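Local coordinates for Poly(A) ribonuclease POP2 (Saccharomyces cerevisiae, PDB 1UOC), which is a 3'-5' exoribonuclease with a preference for poly(A) and probably a catalytic subunit of the CCR4-NOT mRNA deadenylase, at residues Pro78-Leu83 with Thr99-Phe104; Thr231-Leu236 with Leu255-Gln260. All coordinates share one frame; numbering follows the deposited sequence.

Contact 1 (Pro78-Leu83 with Thr99-Phe104); sequences PIQLGL and TWQFNF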
# COMPACT_ATOMS: atom_id res chain seq x y z
N PRO A 78 -6.33 9.07 -7.99
CA PRO A 78 -5.04 8.38 -7.95
C PRO A 78 -4.17 8.73 -9.16
O PRO A 78 -4.65 8.71 -10.29
CB PRO A 78 -5.42 6.90 -7.96
CG PRO A 78 -6.94 6.88 -7.81
CD PRO A 78 -7.38 8.15 -8.43
N ILE A 79 -2.91 9.04 -8.91
CA ILE A 79 -1.99 9.35 -9.99
C ILE A 79 -1.01 8.17 -10.08
O ILE A 79 -0.55 7.79 -11.16
CB ILE A 79 -1.25 10.69 -9.70
CG1 ILE A 79 -0.37 11.08 -10.89
CG2 ILE A 79 -0.40 10.58 -8.47
CD1 ILE A 79 -1.15 11.65 -12.06
N GLN A 80 -0.69 7.59 -8.92
CA GLN A 80 0.21 6.45 -8.85
C GLN A 80 -0.19 5.49 -7.74
O GLN A 80 -0.80 5.89 -6.74
CB GLN A 80 1.66 6.91 -8.61
CG GLN A 80 2.39 7.39 -9.84
CD GLN A 80 3.79 7.90 -9.54
OE1 GLN A 80 4.62 8.01 -10.44
NE2 GLN A 80 4.05 8.21 -8.27
N LEU A 81 0.16 4.22 -7.92
CA LEU A 81 -0.13 3.20 -6.93
C LEU A 81 0.92 2.10 -7.04
O LEU A 81 1.22 1.62 -8.12
CB LEU A 81 -1.54 2.64 -7.15
CG LEU A 81 -2.08 1.58 -6.19
CD1 LEU A 81 -3.60 1.54 -6.28
CD2 LEU A 81 -1.49 0.20 -6.51
N GLY A 82 1.50 1.72 -5.91
CA GLY A 82 2.51 0.68 -5.91
C GLY A 82 2.06 -0.62 -5.25
O GLY A 82 1.28 -0.61 -4.30
N LEU A 83 2.52 -1.75 -5.79
CA LEU A 83 2.22 -3.07 -5.23
C LEU A 83 3.52 -3.84 -5.21
O LEU A 83 4.27 -3.83 -6.19
CB LEU A 83 1.22 -3.86 -6.09
CG LEU A 83 -0.25 -3.44 -6.13
CD1 LEU A 83 -1.02 -4.47 -6.97
CD2 LEU A 83 -0.83 -3.35 -4.71
N THR A 99 7.96 -5.70 -7.75
CA THR A 99 7.34 -4.46 -7.30
C THR A 99 6.90 -3.71 -8.54
O THR A 99 7.63 -3.65 -9.52
CB THR A 99 8.33 -3.59 -6.50
OG1 THR A 99 8.73 -4.29 -5.32
CG2 THR A 99 7.64 -2.28 -6.06
N TRP A 100 5.71 -3.14 -8.49
CA TRP A 100 5.16 -2.44 -9.62
C TRP A 100 4.69 -1.06 -9.20
O TRP A 100 4.27 -0.86 -8.06
CB TRP A 100 3.95 -3.21 -10.17
CG TRP A 100 4.29 -4.54 -10.78
CD1 TRP A 100 4.59 -4.80 -12.09
CD2 TRP A 100 4.46 -5.78 -10.08
NE1 TRP A 100 4.93 -6.12 -12.25
CE2 TRP A 100 4.87 -6.75 -11.03
CE3 TRP A 100 4.32 -6.17 -8.74
CZ2 TRP A 100 5.13 -8.08 -10.68
CZ3 TRP A 100 4.58 -7.49 -8.39
CH2 TRP A 100 4.98 -8.43 -9.36
N GLN A 101 4.76 -0.13 -10.14
CA GLN A 101 4.28 1.22 -9.91
C GLN A 101 3.32 1.49 -11.05
O GLN A 101 3.75 1.72 -12.18
CB GLN A 101 5.39 2.26 -9.93
CG GLN A 101 4.85 3.66 -9.59
CD GLN A 101 5.93 4.71 -9.44
OE1 GLN A 101 6.42 5.25 -10.42
NE2 GLN A 101 6.32 4.98 -8.21
N PHE A 102 2.03 1.44 -10.75
CA PHE A 102 1.02 1.69 -11.76
C PHE A 102 0.82 3.20 -11.89
O PHE A 102 0.59 3.90 -10.90
CB PHE A 102 -0.29 1.00 -11.37
CG PHE A 102 -0.17 -0.50 -11.23
CD1 PHE A 102 0.25 -1.08 -10.03
CD2 PHE A 102 -0.47 -1.33 -12.30
CE1 PHE A 102 0.36 -2.46 -9.90
CE2 PHE A 102 -0.36 -2.72 -12.19
CZ PHE A 102 0.06 -3.28 -10.98
N ASN A 103 0.90 3.70 -13.11
CA ASN A 103 0.72 5.13 -13.37
C ASN A 103 -0.64 5.33 -14.05
O ASN A 103 -0.91 4.74 -15.09
CB ASN A 103 1.87 5.62 -14.25
CG ASN A 103 3.24 5.37 -13.62
OD1 ASN A 103 3.92 4.38 -13.92
ND2 ASN A 103 3.65 6.26 -12.73
N PHE A 104 -1.50 6.14 -13.45
CA PHE A 104 -2.83 6.34 -13.99
C PHE A 104 -3.01 7.55 -14.89
O PHE A 104 -2.23 8.51 -14.83
CB PHE A 104 -3.85 6.39 -12.85
CG PHE A 104 -3.92 5.13 -12.05
CD1 PHE A 104 -3.16 4.98 -10.89
CD2 PHE A 104 -4.72 4.08 -12.46
CE1 PHE A 104 -3.20 3.79 -10.15
CE2 PHE A 104 -4.77 2.88 -11.73
CZ PHE A 104 -4.00 2.74 -10.57

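Contact 2 (Thr231-Leu236 with Leu255-Gln260); sequences TLADEL and LLSFCQ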
# COMPACT_ATOMS: atom_id res chain seq x y z
N THR A 231 11.36 6.33 9.52
CA THR A 231 12.07 6.09 10.78
C THR A 231 12.04 4.61 11.12
O THR A 231 12.96 4.08 11.74
CB THR A 231 11.50 6.96 11.96
OG1 THR A 231 11.52 6.21 13.18
CG2 THR A 231 10.10 7.42 11.67
N LEU A 232 11.00 3.93 10.69
CA LEU A 232 10.90 2.49 10.94
C LEU A 232 11.96 1.80 10.09
O LEU A 232 12.68 0.92 10.56
CB LEU A 232 9.50 1.98 10.58
CG LEU A 232 9.09 0.54 10.91
CD1 LEU A 232 9.05 -0.26 9.64
CD2 LEU A 232 10.03 -0.09 11.92
N ALA A 233 12.07 2.21 8.82
CA ALA A 233 13.06 1.62 7.92
C ALA A 233 14.48 1.89 8.42
O ALA A 233 15.36 1.03 8.29
CB ALA A 233 12.88 2.16 6.51
N ASP A 234 14.72 3.06 8.99
CA ASP A 234 16.05 3.37 9.51
C ASP A 234 16.41 2.44 10.67
O ASP A 234 17.49 1.85 10.67
CB ASP A 234 16.14 4.82 9.99
CG ASP A 234 16.10 5.80 8.84
OD1 ASP A 234 16.66 5.48 7.77
OD2 ASP A 234 15.53 6.90 9.02
N GLU A 235 15.51 2.31 11.64
CA GLU A 235 15.77 1.44 12.79
C GLU A 235 16.07 0.01 12.37
O GLU A 235 16.75 -0.73 13.08
CB GLU A 235 14.58 1.43 13.75
CG GLU A 235 14.22 2.77 14.35
CD GLU A 235 13.25 2.62 15.51
OE1 GLU A 235 12.75 3.65 16.00
OE2 GLU A 235 13.00 1.47 15.94
N LEU A 236 15.54 -0.41 11.22
CA LEU A 236 15.80 -1.77 10.76
C LEU A 236 17.10 -1.77 9.97
O LEU A 236 17.58 -2.81 9.53
CB LEU A 236 14.64 -2.26 9.90
CG LEU A 236 13.37 -2.60 10.68
CD1 LEU A 236 12.17 -2.67 9.74
CD2 LEU A 236 13.57 -3.92 11.41
N LEU A 255 6.82 -3.42 2.55
CA LEU A 255 6.90 -4.89 2.61
C LEU A 255 8.22 -5.41 3.22
O LEU A 255 8.23 -6.36 4.00
CB LEU A 255 6.71 -5.47 1.21
CG LEU A 255 6.61 -6.98 1.09
CD1 LEU A 255 5.36 -7.45 1.85
CD2 LEU A 255 6.55 -7.40 -0.37
N LEU A 256 9.33 -4.78 2.83
CA LEU A 256 10.65 -5.16 3.33
C LEU A 256 10.66 -4.98 4.84
O LEU A 256 11.13 -5.83 5.59
CB LEU A 256 11.71 -4.25 2.70
CG LEU A 256 12.75 -4.75 1.69
CD1 LEU A 256 12.30 -6.04 1.04
CD2 LEU A 256 12.99 -3.63 0.67
N SER A 257 10.14 -3.83 5.27
CA SER A 257 10.08 -3.51 6.68
C SER A 257 9.17 -4.46 7.43
O SER A 257 9.53 -4.93 8.51
CB SER A 257 9.62 -2.06 6.87
OG SER A 257 10.58 -1.15 6.34
N PHE A 258 8.00 -4.75 6.88
CA PHE A 258 7.08 -5.67 7.54
C PHE A 258 7.72 -7.03 7.78
O PHE A 258 7.70 -7.56 8.89
CB PHE A 258 5.81 -5.88 6.72
CG PHE A 258 4.85 -6.83 7.34
CD1 PHE A 258 4.01 -6.42 8.37
CD2 PHE A 258 4.85 -8.17 6.97
CE1 PHE A 258 3.18 -7.33 9.03
CE2 PHE A 258 4.02 -9.09 7.61
CZ PHE A 258 3.19 -8.67 8.65
N CYS A 259 8.26 -7.61 6.72
CA CYS A 259 8.86 -8.93 6.82
C CYS A 259 10.10 -8.99 7.72
O CYS A 259 10.34 -10.00 8.38
CB CYS A 259 9.16 -9.45 5.41
SG CYS A 259 7.67 -9.76 4.44
N GLN A 260 10.89 -7.91 7.74
CA GLN A 260 12.08 -7.88 8.58
C GLN A 260 11.69 -7.66 10.03
O GLN A 260 12.16 -8.37 10.93
CB GLN A 260 13.02 -6.78 8.12
CG GLN A 260 14.34 -6.79 8.87
CD GLN A 260 15.27 -7.90 8.41
OE1 GLN A 260 14.82 -9.00 8.05
NE2 GLN A 260 16.57 -7.62 8.41

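Contact 1 (Pro78-Leu83 with Thr99-Phe104)
P78 meets F104 at the start of the pairing, its carbonyl O 3.5 Å from F104 CB. One residue on, I79 O accepts the backbone N of F104 in a nearly straight bond, the donor standing 43° above the carbonyl plane. Both I79 and Q80 face E46 of strand 40-48, a classic beta bulge opposite a residue predicted to bind the catalytic metal. Q80 runs with CG anti to its own carbonyl carbon (chi1 -81°) and extends on, which carries its amide to the side chains of Q101 and N103; the Q80 and Q101 amides stack with planes 29° apart. A leucine in place of Q80 would probably leave the amides of Q101 and N103 facing an apolar branch where an amide now lies. From here the strands run antiparallel as neighbours within the mixed sheet of the RNase H-like DEDD nuclease domain. L81 exchanges two backbone bonds with F102, L81 N to F102 O (3.0 Å) and F102 N to L81 O (2.8 Å). On the other face from Q80, L81 CB touches the edge of the F104 ring, 3.6 Å from CE1, while the F102 and F104 rings each meet F141 edge-to-face. G82 comes close to the opposite strand, its CA 3.2 Å from W100 O. L83 pairs with W100 through two further backbone bonds and sets its CD1 3.8 Å from F102 CE1.

Contact 2 (Thr231-Leu236 with Leu255-Gln260)
The CA atoms of A233 and S257 lie 6.1 Å apart where the last turn of helix 229-235 packs on the middle of helix 247-264. This is helix-to-helix packing around a small residue: S257 directs its CB at the shorter helix, and L232, A233 and L236 gather about it. In L232, CG anti to the backbone N (chi1 -173°) sends the branch out to S257, where its CD1 lies 3.4 Å from S257 CB, a close approach for two carbons. A233 adds its methyl group, CB lying 4.0 Å from S257 OG. That hydroxyl is hydrogen-bonded to L253 O, one turn earlier in its own helix, so its polar end is satisfied although L232 CD1 and A233 CB lie against it. L200 of helix 200-207 and L238 of the loop after L236 also touch the S257 side chain. L236, just beyond the helix end, splits its two methyl groups between successive turns of helix 247-264. Its CD1 lies 3.7 Å from S257 O and also reaches S257 CB. The L236 and Q260 side chains lie alongside, running opposite ways, with L236 CD2 3.9 Å from Q260 CG.

Overall arrangement
From the N terminus, the chain first lays down strands 17-19 and 40-48. It then makes contact 1, where strand 77-86 ends and the chain returns through residues 87-98 to pair as strand 99-103. That loop is closed before contact 2 opens, and the two are in series, neither nested nor crossed. The chain next builds strands 157-160 and 197-199 at the other side of the sheet before helices 229-235 and 247-264 close the second loop. The centres of contacts 1 and 2 are about 21 Å apart, and the contacts do not touch. Helix 247-264 connects the two regions: L255 and C259 pack on S86 of strand 77-86, so contact 2 joins helix 229-235 indirectly to the sheet.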